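Local coordinates for lipoprotein (Mycoplasma mycoides subsp. capri, PDB 7ADK) that probably acts as a surface-associated peptidase of the PA clan, the broad group that includes the chymotrypsin-like proteases, at residues S421-D433 with F443-I455. Numbering follows the deposited sequence.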
ATOM      1  N   SER B 421     -13.822   2.682 -17.438  1.00 74.92           N
ATOM      2  CA  SER B 421     -14.621   3.301 -16.367  1.00 74.92           C
ATOM      3  C   SER B 421     -14.391   4.808 -16.280  1.00 74.92           C
ATOM      4  O   SER B 421     -13.255   5.263 -16.135  1.00 74.92           O
ATOM      5  CB  SER B 421     -14.312   2.700 -14.988  1.00 74.92           C
ATOM      6  OG  SER B 421     -14.408   1.291 -14.984  1.00 74.92           O
ATOM      7  N   GLU B 422     -15.458   5.600 -16.255  1.00 67.25           N
ATOM      8  CA  GLU B 422     -15.408   6.870 -15.534  1.00 67.25           C
ATOM      9  C   GLU B 422     -15.493   6.553 -14.032  1.00 67.25           C
ATOM     10  O   GLU B 422     -16.327   5.739 -13.632  1.00 67.25           O
ATOM     11  CB  GLU B 422     -16.540   7.794 -15.986  1.00 67.25           C
ATOM     12  CG  GLU B 422     -16.564   9.135 -15.225  1.00 67.25           C
ATOM     13  CD  GLU B 422     -15.231   9.880 -15.242  1.00 67.25           C
ATOM     14  OE1 GLU B 422     -14.661  10.027 -16.337  1.00 67.25           O
ATOM     15  OE2 GLU B 422     -14.742  10.263 -14.151  1.00 67.25           O
ATOM     16  N   SER B 423     -14.645   7.135 -13.185  1.00 57.55           N
ATOM     17  CA  SER B 423     -14.745   6.946 -11.738  1.00 57.55           C
ATOM     18  C   SER B 423     -14.353   8.192 -10.952  1.00 57.55           C
ATOM     19  O   SER B 423     -13.382   8.886 -11.264  1.00 57.55           O
ATOM     20  CB  SER B 423     -13.941   5.731 -11.296  1.00 57.55           C
ATOM     21  OG  SER B 423     -14.038   5.588  -9.895  1.00 57.55           O
ATOM     22  N   GLY B 424     -15.107   8.464  -9.896  1.00 54.23           N
ATOM     23  CA  GLY B 424     -15.009   9.698  -9.124  1.00 54.23           C
ATOM     24  C   GLY B 424     -15.500   9.506  -7.703  1.00 54.23           C
ATOM     25  O   GLY B 424     -15.342   8.426  -7.122  1.00 54.23           O
ATOM     26  N   THR B 425     -16.029  10.547  -7.075  1.00 52.11           N
ATOM     27  CA  THR B 425     -16.567  10.423  -5.728  1.00 52.11           C
ATOM     28  C   THR B 425     -17.830  11.269  -5.557  1.00 52.11           C
ATOM     29  O   THR B 425     -18.047  12.254  -6.270  1.00 52.11           O
ATOM     30  CB  THR B 425     -15.497  10.785  -4.694  1.00 52.11           C
ATOM     31  OG1 THR B 425     -14.374   9.963  -4.886  1.00 52.11           O
ATOM     32  CG2 THR B 425     -15.939  10.540  -3.257  1.00 52.11           C
ATOM     33  N   MET B 426     -18.689  10.866  -4.635  1.00 55.15           N
ATOM     34  CA  MET B 426     -19.920  11.558  -4.277  1.00 55.15           C
ATOM     35  C   MET B 426     -20.135  11.579  -2.767  1.00 55.15           C
ATOM     36  O   MET B 426     -19.563  10.785  -2.028  1.00 55.15           O
ATOM     37  CB  MET B 426     -21.169  10.907  -4.890  1.00 55.15           C
ATOM     38  CG  MET B 426     -21.051  10.468  -6.333  1.00 55.15           C
ATOM     39  SD  MET B 426     -22.614  10.275  -7.208  1.00 55.15           S
ATOM     40  CE  MET B 426     -23.254   8.712  -6.532  1.00 55.15           C
ATOM     41  N   TRP B 427     -21.016  12.451  -2.314  1.00 52.94           N
ATOM     42  CA  TRP B 427     -21.647  12.348  -1.011  1.00 52.94           C
ATOM     43  C   TRP B 427     -23.154  12.332  -1.135  1.00 52.94           C
ATOM     44  O   TRP B 427     -23.734  12.920  -2.050  1.00 52.94           O
ATOM     45  CB  TRP B 427     -21.202  13.485  -0.099  1.00 52.94           C
ATOM     46  CG  TRP B 427     -21.614  14.848  -0.547  1.00 52.94           C
ATOM     47  CD1 TRP B 427     -22.694  15.523  -0.102  1.00 52.94           C
ATOM     48  CD2 TRP B 427     -20.991  15.701  -1.549  1.00 52.94           C
ATOM     49  NE1 TRP B 427     -22.803  16.716  -0.764  1.00 52.94           N
ATOM     50  CE2 TRP B 427     -21.774  16.892  -1.657  1.00 52.94           C
ATOM     51  CE3 TRP B 427     -19.854  15.597  -2.358  1.00 52.94           C
ATOM     52  CZ2 TRP B 427     -21.475  17.928  -2.537  1.00 52.94           C
ATOM     53  CZ3 TRP B 427     -19.530  16.647  -3.232  1.00 52.94           C
ATOM     54  CH2 TRP B 427     -20.330  17.804  -3.324  1.00 52.94           C
ATOM     55  N   ILE B 428     -23.803  11.630  -0.228  1.00 55.59           N
ATOM     56  CA  ILE B 428     -25.247  11.673  -0.050  1.00 55.59           C
ATOM     57  C   ILE B 428     -25.611  13.062   0.502  1.00 55.59           C
ATOM     58  O   ILE B 428     -25.074  13.484   1.526  1.00 55.59           O
ATOM     59  CB  ILE B 428     -25.668  10.474   0.826  1.00 55.59           C
ATOM     60  CG1 ILE B 428     -27.131  10.084   0.611  1.00 55.59           C
ATOM     61  CG2 ILE B 428     -25.356  10.629   2.323  1.00 55.59           C
ATOM     62  CD1 ILE B 428     -27.371   8.644   1.090  1.00 55.59           C
ATOM     63  N   MET B 429     -26.500  13.796  -0.172  1.00 64.77           N
ATOM     64  CA  MET B 429     -26.944  15.100   0.306  1.00 64.77           C
ATOM     65  C   MET B 429     -28.422  15.135   0.672  1.00 64.77           C
ATOM     66  O   MET B 429     -28.787  15.778   1.647  1.00 64.77           O
ATOM     67  CB  MET B 429     -26.535  16.207  -0.663  1.00 64.77           C
ATOM     68  CG  MET B 429     -27.362  16.333  -1.941  1.00 64.77           C
ATOM     69  SD  MET B 429     -27.283  17.972  -2.698  1.00 64.77           S
ATOM     70  CE  MET B 429     -25.642  17.885  -3.401  1.00 64.77           C
ATOM     71  N   ASP B 430     -29.287  14.424  -0.046  1.00 64.27           N
ATOM     72  CA  ASP B 430     -30.733  14.575   0.093  1.00 64.27           C
ATOM     73  C   ASP B 430     -31.495  13.299  -0.303  1.00 64.27           C
ATOM     74  O   ASP B 430     -30.954  12.406  -0.954  1.00 64.27           O
ATOM     75  CB  ASP B 430     -31.162  15.802  -0.728  1.00 64.27           C
ATOM     76  CG  ASP B 430     -32.562  16.322  -0.440  1.00 64.27           C
ATOM     77  OD1 ASP B 430     -33.109  16.017   0.627  1.00 64.27           O
ATOM     78  OD2 ASP B 430     -33.125  17.046  -1.289  1.00 64.27           O
ATOM     79  N   TYR B 431     -32.768  13.224   0.077  1.00 68.15           N
ATOM     80  CA  TYR B 431     -33.732  12.257  -0.438  1.00 68.15           C
ATOM     81  C   TYR B 431     -35.135  12.863  -0.555  1.00 68.15           C
ATOM     82  O   TYR B 431     -35.563  13.641   0.288  1.00 68.15           O
ATOM     83  CB  TYR B 431     -33.737  10.971   0.392  1.00 68.15           C
ATOM     84  CG  TYR B 431     -34.002  11.090   1.880  1.00 68.15           C
ATOM     85  CD1 TYR B 431     -35.310  11.220   2.377  1.00 68.15           C
ATOM     86  CD2 TYR B 431     -32.925  10.988   2.774  1.00 68.15           C
ATOM     87  CE1 TYR B 431     -35.539  11.223   3.761  1.00 68.15           C
ATOM     88  CE2 TYR B 431     -33.143  11.003   4.157  1.00 68.15           C
ATOM     89  CZ  TYR B 431     -34.453  11.110   4.652  1.00 68.15           C
ATOM     90  OH  TYR B 431     -34.652  11.141   5.988  1.00 68.15           O
ATOM     91  N   LEU B 432     -35.864  12.463  -1.591  1.00 74.89           N
ATOM     92  CA  LEU B 432     -37.254  12.849  -1.801  1.00 74.89           C
ATOM     93  C   LEU B 432     -38.108  12.173  -0.731  1.00 74.89           C
ATOM     94  O   LEU B 432     -37.935  10.986  -0.477  1.00 74.89           O
ATOM     95  CB  LEU B 432     -37.641  12.444  -3.228  1.00 74.89           C
ATOM     96  CG  LEU B 432     -39.076  12.746  -3.655  1.00 74.89           C
ATOM     97  CD1 LEU B 432     -39.367  14.234  -3.738  1.00 74.89           C
ATOM     98  CD2 LEU B 432     -39.314  12.152  -5.029  1.00 74.89           C
ATOM     99  N   ASP B 433     -38.995  12.904  -0.068  1.00 88.06           N
ATOM    100  CA  ASP B 433     -39.701  12.418   1.117  1.00 88.06           C
ATOM    101  C   ASP B 433     -41.212  12.266   0.872  1.00 88.06           C
ATOM    102  O   ASP B 433     -41.982  13.212   1.035  1.00 88.06           O
ATOM    103  CB  ASP B 433     -39.328  13.313   2.308  1.00 88.06           C
ATOM    104  CG  ASP B 433     -39.807  12.755   3.648  1.00 88.06           C
ATOM    105  OD1 ASP B 433     -40.549  11.761   3.659  1.00 88.06           O
ATOM    106  OD2 ASP B 433     -39.397  13.283   4.701  1.00 88.06           O
ATOM    107  N   PHE B 443     -32.701   8.984  -3.839  1.00 62.54           N
ATOM    108  CA  PHE B 443     -31.597   9.700  -3.194  1.00 62.54           C
ATOM    109  C   PHE B 443     -30.835  10.581  -4.177  1.00 62.54           C
ATOM    110  O   PHE B 443     -30.726  10.249  -5.351  1.00 62.54           O
ATOM    111  CB  PHE B 443     -30.635   8.703  -2.547  1.00 62.54           C
ATOM    112  CG  PHE B 443     -31.164   8.051  -1.293  1.00 62.54           C
ATOM    113  CD1 PHE B 443     -32.043   6.966  -1.370  1.00 62.54           C
ATOM    114  CD2 PHE B 443     -30.775   8.539  -0.042  1.00 62.54           C
ATOM    115  CE1 PHE B 443     -32.500   6.343  -0.206  1.00 62.54           C
ATOM    116  CE2 PHE B 443     -31.224   7.916   1.127  1.00 62.54           C
ATOM    117  CZ  PHE B 443     -32.077   6.811   1.042  1.00 62.54           C
ATOM    118  N   TYR B 444     -30.285  11.688  -3.678  1.00 61.56           N
ATOM    119  CA  TYR B 444     -29.543  12.690  -4.428  1.00 61.56           C
ATOM    120  C   TYR B 444     -28.142  12.835  -3.867  1.00 61.56           C
ATOM    121  O   TYR B 444     -27.937  12.911  -2.652  1.00 61.56           O
ATOM    122  CB  TYR B 444     -30.281  14.027  -4.444  1.00 61.56           C
ATOM    123  CG  TYR B 444     -31.691  13.914  -4.951  1.00 61.56           C
ATOM    124  CD1 TYR B 444     -32.704  13.487  -4.085  1.00 61.56           C
ATOM    125  CD2 TYR B 444     -31.974  14.130  -6.306  1.00 61.56           C
ATOM    126  CE1 TYR B 444     -33.975  13.180  -4.587  1.00 61.56           C
ATOM    127  CE2 TYR B 444     -33.261  13.865  -6.794  1.00 61.56           C
ATOM    128  CZ  TYR B 444     -34.247  13.341  -5.952  1.00 61.56           C
ATOM    129  OH  TYR B 444     -35.426  12.931  -6.471  1.00 61.56           O
ATOM    130  N   PHE B 445     -27.168  12.802  -4.768  1.00 51.80           N
ATOM    131  CA  PHE B 445     -25.748  12.761  -4.468  1.00 51.80           C
ATOM    132  C   PHE B 445     -25.025  13.969  -5.090  1.00 51.80           C
ATOM    133  O   PHE B 445     -25.160  14.215  -6.275  1.00 51.80           O
ATOM    134  CB  PHE B 445     -25.170  11.448  -4.991  1.00 51.80           C
ATOM    135  CG  PHE B 445     -25.657  10.182  -4.288  1.00 51.80           C
ATOM    136  CD1 PHE B 445     -26.865   9.554  -4.641  1.00 51.80           C
ATOM    137  CD2 PHE B 445     -24.851   9.605  -3.288  1.00 51.80           C
ATOM    138  CE1 PHE B 445     -27.278   8.385  -3.977  1.00 51.80           C
ATOM    139  CE2 PHE B 445     -25.245   8.423  -2.641  1.00 51.80           C
ATOM    140  CZ  PHE B 445     -26.460   7.817  -2.979  1.00 51.80           C
ATOM    141  N   GLY B 446     -24.275  14.726  -4.289  1.00 54.14           N
ATOM    142  CA  GLY B 446     -23.415  15.792  -4.759  1.00 54.14           C
ATOM    143  C   GLY B 446     -22.116  15.233  -5.297  1.00 54.14           C
ATOM    144  O   GLY B 446     -21.512  14.339  -4.722  1.00 54.14           O
ATOM    145  N   THR B 447     -21.670  15.722  -6.437  1.00 55.47           N
ATOM    146  CA  THR B 447     -20.446  15.298  -7.116  1.00 55.47           C
ATOM    147  C   THR B 447     -19.938  16.471  -7.948  1.00 55.47           C
ATOM    148  O   THR B 447     -20.419  17.595  -7.771  1.00 55.47           O
ATOM    149  CB  THR B 447     -20.706  14.008  -7.935  1.00 55.47           C
ATOM    150  OG1 THR B 447     -19.489  13.486  -8.380  1.00 55.47           O
ATOM    151  CG2 THR B 447     -21.615  14.193  -9.148  1.00 55.47           C
ATOM    152  N   ASN B 448     -19.023  16.252  -8.883  1.00 58.43           N
ATOM    153  CA  ASN B 448     -18.627  17.261  -9.858  1.00 58.43           C
ATOM    154  C   ASN B 448     -18.968  16.893 -11.307  1.00 58.43           C
ATOM    155  O   ASN B 448     -19.199  15.745 -11.659  1.00 58.43           O
ATOM    156  CB  ASN B 448     -17.191  17.689  -9.627  1.00 58.43           C
ATOM    157  CG  ASN B 448     -16.207  16.620  -9.939  1.00 58.43           C
ATOM    158  OD1 ASN B 448     -16.319  15.489  -9.518  1.00 58.43           O
ATOM    159  ND2 ASN B 448     -15.222  16.943 -10.716  1.00 58.43           N
ATOM    160  N   SER B 449     -19.081  17.906 -12.150  1.00 61.33           N
ATOM    161  CA  SER B 449     -19.649  17.824 -13.502  1.00 61.33           C
ATOM    162  C   SER B 449     -18.841  16.967 -14.482  1.00 61.33           C
ATOM    163  O   SER B 449     -19.419  16.174 -15.221  1.00 61.33           O
ATOM    164  CB  SER B 449     -19.848  19.226 -14.068  1.00 61.33           C
ATOM    165  OG  SER B 449     -20.709  19.194 -15.157  1.00 61.33           O
ATOM    166  N   HIS B 450     -17.509  17.001 -14.440  1.00 61.26           N
ATOM    167  CA  HIS B 450     -16.729  16.068 -15.256  1.00 61.26           C
ATOM    168  C   HIS B 450     -16.793  14.601 -14.793  1.00 61.26           C
ATOM    169  O   HIS B 450     -16.404  13.714 -15.551  1.00 61.26           O
ATOM    170  CB  HIS B 450     -15.295  16.547 -15.440  1.00 61.26           C
ATOM    171  CG  HIS B 450     -14.351  16.229 -14.325  1.00 61.26           C
ATOM    172  ND1 HIS B 450     -13.917  17.093 -13.364  1.00 61.26           N
ATOM    173  CD2 HIS B 450     -13.616  15.086 -14.187  1.00 61.26           C
ATOM    174  CE1 HIS B 450     -12.934  16.506 -12.675  1.00 61.26           C
ATOM    175  NE2 HIS B 450     -12.733  15.260 -13.120  1.00 61.26           N
ATOM    176  N   VAL B 451     -17.298  14.319 -13.586  1.00 60.71           N
ATOM    177  CA  VAL B 451     -17.600  12.955 -13.128  1.00 60.71           C
ATOM    178  C   VAL B 451     -19.012  12.567 -13.531  1.00 60.71           C
ATOM    179  O   VAL B 451     -19.219  11.493 -14.083  1.00 60.71           O
ATOM    180  CB  VAL B 451     -17.338  12.787 -11.617  1.00 60.71           C
ATOM    181  CG1 VAL B 451     -17.833  11.456 -11.054  1.00 60.71           C
ATOM    182  CG2 VAL B 451     -15.849  12.907 -11.316  1.00 60.71           C
ATOM    183  N   ALA B 452     -19.985  13.451 -13.326  1.00 61.34           N
ATOM    184  CA  ALA B 452     -21.376  13.193 -13.664  1.00 61.34           C
ATOM    185  C   ALA B 452     -21.627  13.008 -15.174  1.00 61.34           C
ATOM    186  O   ALA B 452     -22.548  12.293 -15.554  1.00 61.34           O
ATOM    187  CB  ALA B 452     -22.225  14.322 -13.094  1.00 61.34           C
ATOM    188  N   LYS B 453     -20.809  13.589 -16.068  1.00 64.84           N
ATOM    189  CA  LYS B 453     -20.860  13.334 -17.520  1.00 64.84           C
ATOM    190  C   LYS B 453     -20.454  11.913 -17.944  1.00 64.84           C
ATOM    191  O   LYS B 453     -20.664  11.549 -19.093  1.00 64.84           O
ATOM    192  CB  LYS B 453     -20.171  14.445 -18.331  1.00 64.84           C
ATOM    193  CG  LYS B 453     -18.651  14.376 -18.534  1.00 64.84           C
ATOM    194  CD  LYS B 453     -18.208  15.430 -19.567  1.00 64.84           C
ATOM    195  CE  LYS B 453     -16.725  15.328 -19.950  1.00 64.84           C
ATOM    196  NZ  LYS B 453     -16.393  16.126 -21.154  1.00 64.84           N
ATOM    197  N   GLY B 454     -19.937  11.092 -17.033  1.00 66.60           N
ATOM    198  CA  GLY B 454     -19.756   9.662 -17.253  1.00 66.60           C
ATOM    199  C   GLY B 454     -21.066   8.883 -17.330  1.00 66.60           C
ATOM    200  O   GLY B 454     -21.083   7.751 -17.806  1.00 66.60           O
ATOM    201  N   ILE B 455     -22.186   9.468 -16.894  1.00 69.66           N
ATOM    202  CA  ILE B 455     -23.521   8.915 -17.106  1.00 69.66           C
ATOM    203  C   ILE B 455     -23.900   9.085 -18.588  1.00 69.66           C
ATOM    204  O   ILE B 455     -24.335  10.154 -19.005  1.00 69.66           O
ATOM    205  CB  ILE B 455     -24.560   9.517 -16.128  1.00 69.66           C
ATOM    206  CG1 ILE B 455     -24.154   9.384 -14.646  1.00 69.66           C
ATOM    207  CG2 ILE B 455     -25.915   8.839 -16.312  1.00 69.66           C
ATOM    208  CD1 ILE B 455     -25.021  10.171 -13.690  1.00 69.66           C
TER
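Backbone hydrogen bonds join Trp427 and Gly446 in both directions, which makes strands 427-433 and 443-447 antiparallel; following one another in the chain, they form a beta hairpin. Further along, Tyr444 O takes two donors, Met429 N at 3.0 Å and, weakly, Asp430 N at 3.3 Å, while Tyr444 N returns a bond to Asp430 O. Two residues facing one define a classic beta bulge. Beyond the paired residues, Thr447 OG1 donates to Thr425 O at 2.8 Å, tilted 29° from the carbonyl plane; chi1 of -170° sets this hydroxyl anti to its own N.

This hairpin leads into the short helix 449-452, where His450 ND1 is hydrogen-bonded to Asp539, consistent with the His-Asp pair of a PA-clan catalytic triad.

Aromatic contacts lie on both sheet faces. Gly446 CA sits 3.7 Å from the centroid of the Trp427 six-membered ring, 16° off its normal, a CH-pi contact. On the sheet face carrying Ile428, Tyr431, Phe443 and Phe445, Tyr431 CB lies over the Phe443 ring, 4.2 Å from its centroid. Met426 SD makes an oblique Met-aromatic contact with the Phe445 ring.

Among the apolar contacts, Ile428 CD1 reaches Phe443 CD2 at 3.6 Å. Val451 CG1 packs on Gly424 CA at 3.8 Å, joining the helix to the first strand.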